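Local coordinates for suppressor of RNA silencing p3 (Rice hoja blanca virus, PDB 3AJF), which suppresses RNA-mediated gene silencing in its host, presumably by binding double-stranded RNA, as a homodimer to which this helical domain belongs, at residues Asp25-Arg30 with Leu56-Trp61; Leu40-Lys45 with Glu50-Phe55. All coordinates share one frame; numbering follows the deposited sequence.

Contact 1: residues Asp25-Arg30 with Leu56-Trp61; sequences DILNER and LKSAIW. With SO4 (sulfate ion), chain E.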
# COMPACT_ATOMS: atom_id res chain seq x y z
N ASP A 25 -7.61 15.13 -3.23
CA ASP A 25 -7.01 16.46 -3.34
C ASP A 25 -5.48 16.39 -3.33
O ASP A 25 -4.80 17.08 -4.11
CB ASP A 25 -7.47 17.35 -2.19
CG ASP A 25 -8.86 17.88 -2.40
OD1 ASP A 25 -9.41 17.70 -3.51
OD2 ASP A 25 -9.41 18.50 -1.45
N ILE A 26 -4.95 15.55 -2.44
CA ILE A 26 -3.51 15.40 -2.27
C ILE A 26 -2.94 14.68 -3.48
O ILE A 26 -1.95 15.12 -4.04
CB ILE A 26 -3.21 14.66 -0.93
CG1 ILE A 26 -3.46 15.64 0.23
CG2 ILE A 26 -1.80 14.09 -0.90
CD1 ILE A 26 -3.40 15.04 1.65
N LEU A 27 -3.60 13.59 -3.91
CA LEU A 27 -3.17 12.83 -5.08
C LEU A 27 -3.17 13.72 -6.34
O LEU A 27 -2.21 13.72 -7.12
CB LEU A 27 -4.08 11.60 -5.28
CG LEU A 27 -3.91 10.76 -6.53
CD1 LEU A 27 -2.48 10.26 -6.64
CD2 LEU A 27 -4.86 9.61 -6.45
N ASN A 28 -4.25 14.47 -6.49
CA ASN A 28 -4.44 15.30 -7.67
C ASN A 28 -3.50 16.51 -7.67
O ASN A 28 -3.08 16.98 -8.74
CB ASN A 28 -5.92 15.74 -7.80
CG ASN A 28 -6.17 16.66 -9.00
OD1 ASN A 28 -6.30 17.88 -8.84
ND2 ASN A 28 -6.25 16.09 -10.21
N GLU A 29 -3.14 17.00 -6.49
CA GLU A 29 -2.16 18.09 -6.41
C GLU A 29 -0.80 17.58 -6.90
O GLU A 29 -0.15 18.25 -7.71
CB GLU A 29 -2.06 18.60 -4.98
CG GLU A 29 -1.25 19.90 -4.78
CD GLU A 29 -1.52 20.53 -3.39
OE1 GLU A 29 -2.63 20.29 -2.83
OE2 GLU A 29 -0.64 21.27 -2.86
N ARG A 30 -0.38 16.40 -6.41
CA ARG A 30 0.91 15.80 -6.82
C ARG A 30 0.86 15.40 -8.30
O ARG A 30 1.82 15.60 -9.03
CB ARG A 30 1.30 14.60 -5.93
CG ARG A 30 2.81 14.13 -6.06
CD ARG A 30 3.77 14.86 -5.11
NE ARG A 30 5.20 14.50 -5.30
CZ ARG A 30 5.59 13.33 -5.77
NH1 ARG A 30 4.66 12.44 -6.06
NH2 ARG A 30 6.87 13.05 -5.93
N LEU A 56 -1.64 4.46 -4.45
CA LEU A 56 -1.16 3.92 -3.16
C LEU A 56 -0.03 4.75 -2.54
O LEU A 56 0.03 4.93 -1.31
CB LEU A 56 -0.72 2.46 -3.29
CG LEU A 56 -1.80 1.44 -3.70
CD1 LEU A 56 -1.10 0.15 -4.07
CD2 LEU A 56 -2.77 1.19 -2.61
N LYS A 57 0.89 5.23 -3.38
CA LYS A 57 2.01 6.02 -2.89
C LYS A 57 1.58 7.34 -2.25
O LYS A 57 2.19 7.79 -1.27
CB LYS A 57 3.02 6.28 -4.00
CG LYS A 57 3.90 5.10 -4.27
CD LYS A 57 4.36 5.11 -5.71
CE LYS A 57 5.68 5.78 -5.93
NZ LYS A 57 5.78 6.01 -7.43
N SER A 58 0.52 7.95 -2.77
CA SER A 58 -0.05 9.16 -2.13
C SER A 58 -0.64 8.84 -0.75
O SER A 58 -0.44 9.60 0.22
CB SER A 58 -1.10 9.86 -3.00
OG SER A 58 -0.52 10.81 -3.88
N ALA A 59 -1.39 7.74 -0.66
CA ALA A 59 -1.96 7.31 0.63
C ALA A 59 -0.87 6.94 1.65
O ALA A 59 -0.98 7.28 2.81
CB ALA A 59 -2.95 6.15 0.41
N ILE A 60 0.18 6.25 1.21
CA ILE A 60 1.33 5.89 2.05
C ILE A 60 2.10 7.16 2.51
O ILE A 60 2.48 7.28 3.67
CB ILE A 60 2.27 4.88 1.36
CG1 ILE A 60 1.52 3.52 1.20
CG2 ILE A 60 3.61 4.71 2.16
CD1 ILE A 60 2.24 2.46 0.28
N TRP A 61 2.28 8.10 1.59
CA TRP A 61 2.84 9.41 1.98
C TRP A 61 2.04 10.09 3.10
O TRP A 61 2.63 10.57 4.08
CB TRP A 61 3.05 10.35 0.77
CG TRP A 61 3.51 11.69 1.25
CD1 TRP A 61 4.81 12.11 1.44
CD2 TRP A 61 2.67 12.76 1.64
NE1 TRP A 61 4.82 13.41 1.91
CE2 TRP A 61 3.52 13.83 2.06
CE3 TRP A 61 1.28 12.95 1.66
CZ2 TRP A 61 3.01 15.06 2.51
CZ3 TRP A 61 0.78 14.19 2.10
CH2 TRP A 61 1.65 15.22 2.54
S SO4 E . 4.95 9.69 -6.65
O1 SO4 E . 4.51 8.71 -7.63
O2 SO4 E . 3.84 10.19 -5.85
O3 SO4 E . 5.61 10.76 -7.38
O4 SO4 E . 5.91 9.10 -5.73
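A chi1 of -74° in I26 sets its branch CG2 anti to the backbone N, and CG of W61, anti to its own N (chi1 175°), swings the indole back across the gap to meet that methyl. CG2 lies 4.0 Å from CZ3 of W61, on the six-membered part of the ring. It approaches obliquely, and the two side chains cross at about a right angle. One residue on from I26, and a turn back from W61, the backbones come close: the CA atoms of L27 and S58 are 5.6 Å apart, a close approach that the small serine side chain probably helps to allow. Its OG reaches 3.4 Å from CD1 of L27 and 3.5 Å from L27 CA, a polar atom laid against an apolar wall. In this mainly helical domain the contact joins the end of helix 17-30 to the middle of helix 49-64. F34 also packs on L27, while F23 lies against S58 and A59. On the outer side W61 is nearly parallel to the ring of H65, and K66 touches both I26 and W61. A sulfate, probably from the crystallisation liquor, sits between R30 and K57. NZ of K57 binds its O1 at 3.0 Å. The fit of the whole R30 guanidinium against the anion is doubtful, because NH1 overlaps it too closely; that doubt extends to the weak bond from R30 NH2 to O3. The two basic side chains flank the sulfate, one from each helix.

Contact 2: residues Leu40-Lys45 with Glu50-Phe55; sequences LQMIRK and ENLSVF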
# COMPACT_ATOMS: atom_id res chain seq x y z
N LEU A 40 -12.16 7.77 -9.27
CA LEU A 40 -13.34 6.88 -9.10
C LEU A 40 -13.17 5.48 -9.72
O LEU A 40 -13.55 4.48 -9.12
CB LEU A 40 -14.64 7.54 -9.58
CG LEU A 40 -15.00 8.84 -8.85
CD1 LEU A 40 -16.19 9.53 -9.54
CD2 LEU A 40 -15.28 8.57 -7.34
N GLN A 41 -12.59 5.41 -10.91
CA GLN A 41 -12.29 4.11 -11.51
C GLN A 41 -11.37 3.27 -10.60
O GLN A 41 -11.57 2.07 -10.45
CB GLN A 41 -11.62 4.26 -12.87
CG GLN A 41 -11.19 2.90 -13.45
CD GLN A 41 -12.38 2.01 -13.73
OE1 GLN A 41 -13.30 2.40 -14.45
NE2 GLN A 41 -12.38 0.80 -13.15
N MSE A 42 -10.36 3.91 -10.02
CA MSE A 42 -9.45 3.19 -9.15
C MSE A 42 -10.22 2.65 -7.94
O MSE A 42 -9.97 1.53 -7.46
CB MSE A 42 -8.38 4.12 -8.65
CG MSE A 42 -7.22 3.44 -8.17
SE MSE A 42 -6.17 2.91 -9.69
CE MSE A 42 -5.78 4.61 -10.53
N ILE A 43 -11.15 3.46 -7.44
CA ILE A 43 -11.94 3.04 -6.29
C ILE A 43 -12.78 1.80 -6.62
O ILE A 43 -12.93 0.87 -5.78
CB ILE A 43 -12.85 4.22 -5.78
CG1 ILE A 43 -11.99 5.31 -5.12
CG2 ILE A 43 -13.91 3.70 -4.75
CD1 ILE A 43 -11.34 4.93 -3.81
N ARG A 44 -13.36 1.80 -7.83
CA ARG A 44 -14.19 0.70 -8.29
C ARG A 44 -13.37 -0.52 -8.66
O ARG A 44 -13.75 -1.64 -8.29
CB ARG A 44 -15.02 1.13 -9.51
CG ARG A 44 -16.06 2.18 -9.19
CD ARG A 44 -17.14 2.23 -10.30
NE ARG A 44 -16.56 2.54 -11.61
CZ ARG A 44 -16.29 3.77 -12.05
NH1 ARG A 44 -16.53 4.85 -11.28
NH2 ARG A 44 -15.78 3.93 -13.26
N LYS A 45 -12.27 -0.31 -9.39
CA LYS A 45 -11.44 -1.43 -9.84
C LYS A 45 -10.20 -0.93 -10.53
O LYS A 45 -10.27 -0.50 -11.68
CB LYS A 45 -12.20 -2.39 -10.78
CG LYS A 45 -11.47 -3.75 -10.95
CD LYS A 45 -12.30 -4.72 -11.80
CE LYS A 45 -11.63 -6.09 -11.93
NZ LYS A 45 -12.22 -6.87 -13.11
N GLU A 50 0.54 1.03 -13.02
CA GLU A 50 1.20 2.33 -12.75
C GLU A 50 0.27 3.33 -12.02
O GLU A 50 0.69 3.98 -11.08
CB GLU A 50 1.83 2.96 -14.01
CG GLU A 50 2.25 4.47 -13.86
CD GLU A 50 3.44 4.76 -12.89
OE1 GLU A 50 3.57 4.10 -11.82
OE2 GLU A 50 4.24 5.70 -13.18
N ASN A 51 -0.99 3.46 -12.46
CA ASN A 51 -1.92 4.36 -11.80
C ASN A 51 -2.21 3.93 -10.37
O ASN A 51 -2.34 4.77 -9.46
CB ASN A 51 -3.23 4.45 -12.56
CG ASN A 51 -3.08 5.21 -13.92
OD1 ASN A 51 -2.06 5.82 -14.20
ND2 ASN A 51 -4.12 5.14 -14.75
N LEU A 52 -2.35 2.62 -10.17
CA LEU A 52 -2.57 2.10 -8.81
C LEU A 52 -1.35 2.39 -7.92
O LEU A 52 -1.50 2.72 -6.78
CB LEU A 52 -2.88 0.59 -8.82
CG LEU A 52 -3.05 -0.08 -7.43
CD1 LEU A 52 -4.25 0.48 -6.64
CD2 LEU A 52 -3.17 -1.60 -7.56
N SER A 53 -0.14 2.25 -8.47
CA SER A 53 1.10 2.55 -7.75
C SER A 53 1.11 3.98 -7.24
O SER A 53 1.45 4.24 -6.07
CB SER A 53 2.31 2.35 -8.66
OG SER A 53 3.47 2.80 -8.00
N VAL A 54 0.75 4.92 -8.11
CA VAL A 54 0.68 6.34 -7.78
C VAL A 54 -0.40 6.64 -6.69
O VAL A 54 -0.15 7.36 -5.71
CB VAL A 54 0.44 7.12 -9.07
CG1 VAL A 54 0.03 8.53 -8.77
CG2 VAL A 54 1.71 7.11 -9.96
N PHE A 55 -1.60 6.07 -6.87
CA PHE A 55 -2.71 6.13 -5.88
C PHE A 55 -2.25 5.64 -4.51
O PHE A 55 -2.42 6.35 -3.50
CB PHE A 55 -3.81 5.24 -6.45
CG PHE A 55 -5.04 5.05 -5.58
CD1 PHE A 55 -6.12 5.93 -5.66
CD2 PHE A 55 -5.20 3.87 -4.81
CE1 PHE A 55 -7.32 5.70 -4.91
CE2 PHE A 55 -6.38 3.63 -4.06
CZ PHE A 55 -7.44 4.54 -4.11
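The F55 ring has M42 over one face and I43 at its edge. CG of M42 stands above the ring centre, 3.7 Å from the centroid and 12° off the normal, a CH-pi contact; CD1 of I43 comes in near the ring plane, 3.9 Å from CZ. Two more aromatic residues, Y84 edge-to-face and F23 with its plane inclined, also meet F55. Residue 42 is selenomethionine, whose chain bends at both chi2 and chi3. After crossing the ring it turns along helix 49-64, with SE 5.2 Å from the F55 centroid in an oblique Met-aromatic contact. SE also lies 3.8 Å from CA of L52, and CE ends in a tight contact 3.3 Å from CB of N51. Helices 36-44 and 49-64 here form an orthogonal pair joined by a short turn: their segment axes stand at 96° and approach to 10.9 Å, a gap filled chiefly by M42. F34 packs on M42 as well, and P46 of the connecting turn lies on L52. A D48 carboxylate oxygen bonds the backbone N of N51 near the start of the second helix. Where helix 36-44 ends, the amide of Q41 folds over the departing backbone: NE2 gives O of K45 a bond of 2.9 Å at 163°, nearly in its own amide plane. R44 NH2 adds a weak bond to OE1 of Q41, 3.1 Å long. The carbonyl O of I43 is held by the hydroxyl of Y84, tying this helix to helix 74-85.

How the contacts relate
Both contacts use helix 49-64, and their centres lie about 11 Å apart. Contact 1 sets the end of helix 17-30 against its middle; contact 2 lays helix 36-44 across its earlier turns. In chain order the segments run 25-30, 40-45, 50-55 and 56-61, with contact 2 lying between the two halves of contact 1. L27 bridges them: its CD1 is 3.7 Å from CG1 of V54, and its CD2 is 4.0 Å from CD1 of F55. Three successive helices thus share one apolar core. On helix 49-64, I60, S53 and E50 meet the second subunit, which connects this core with the dimer interface.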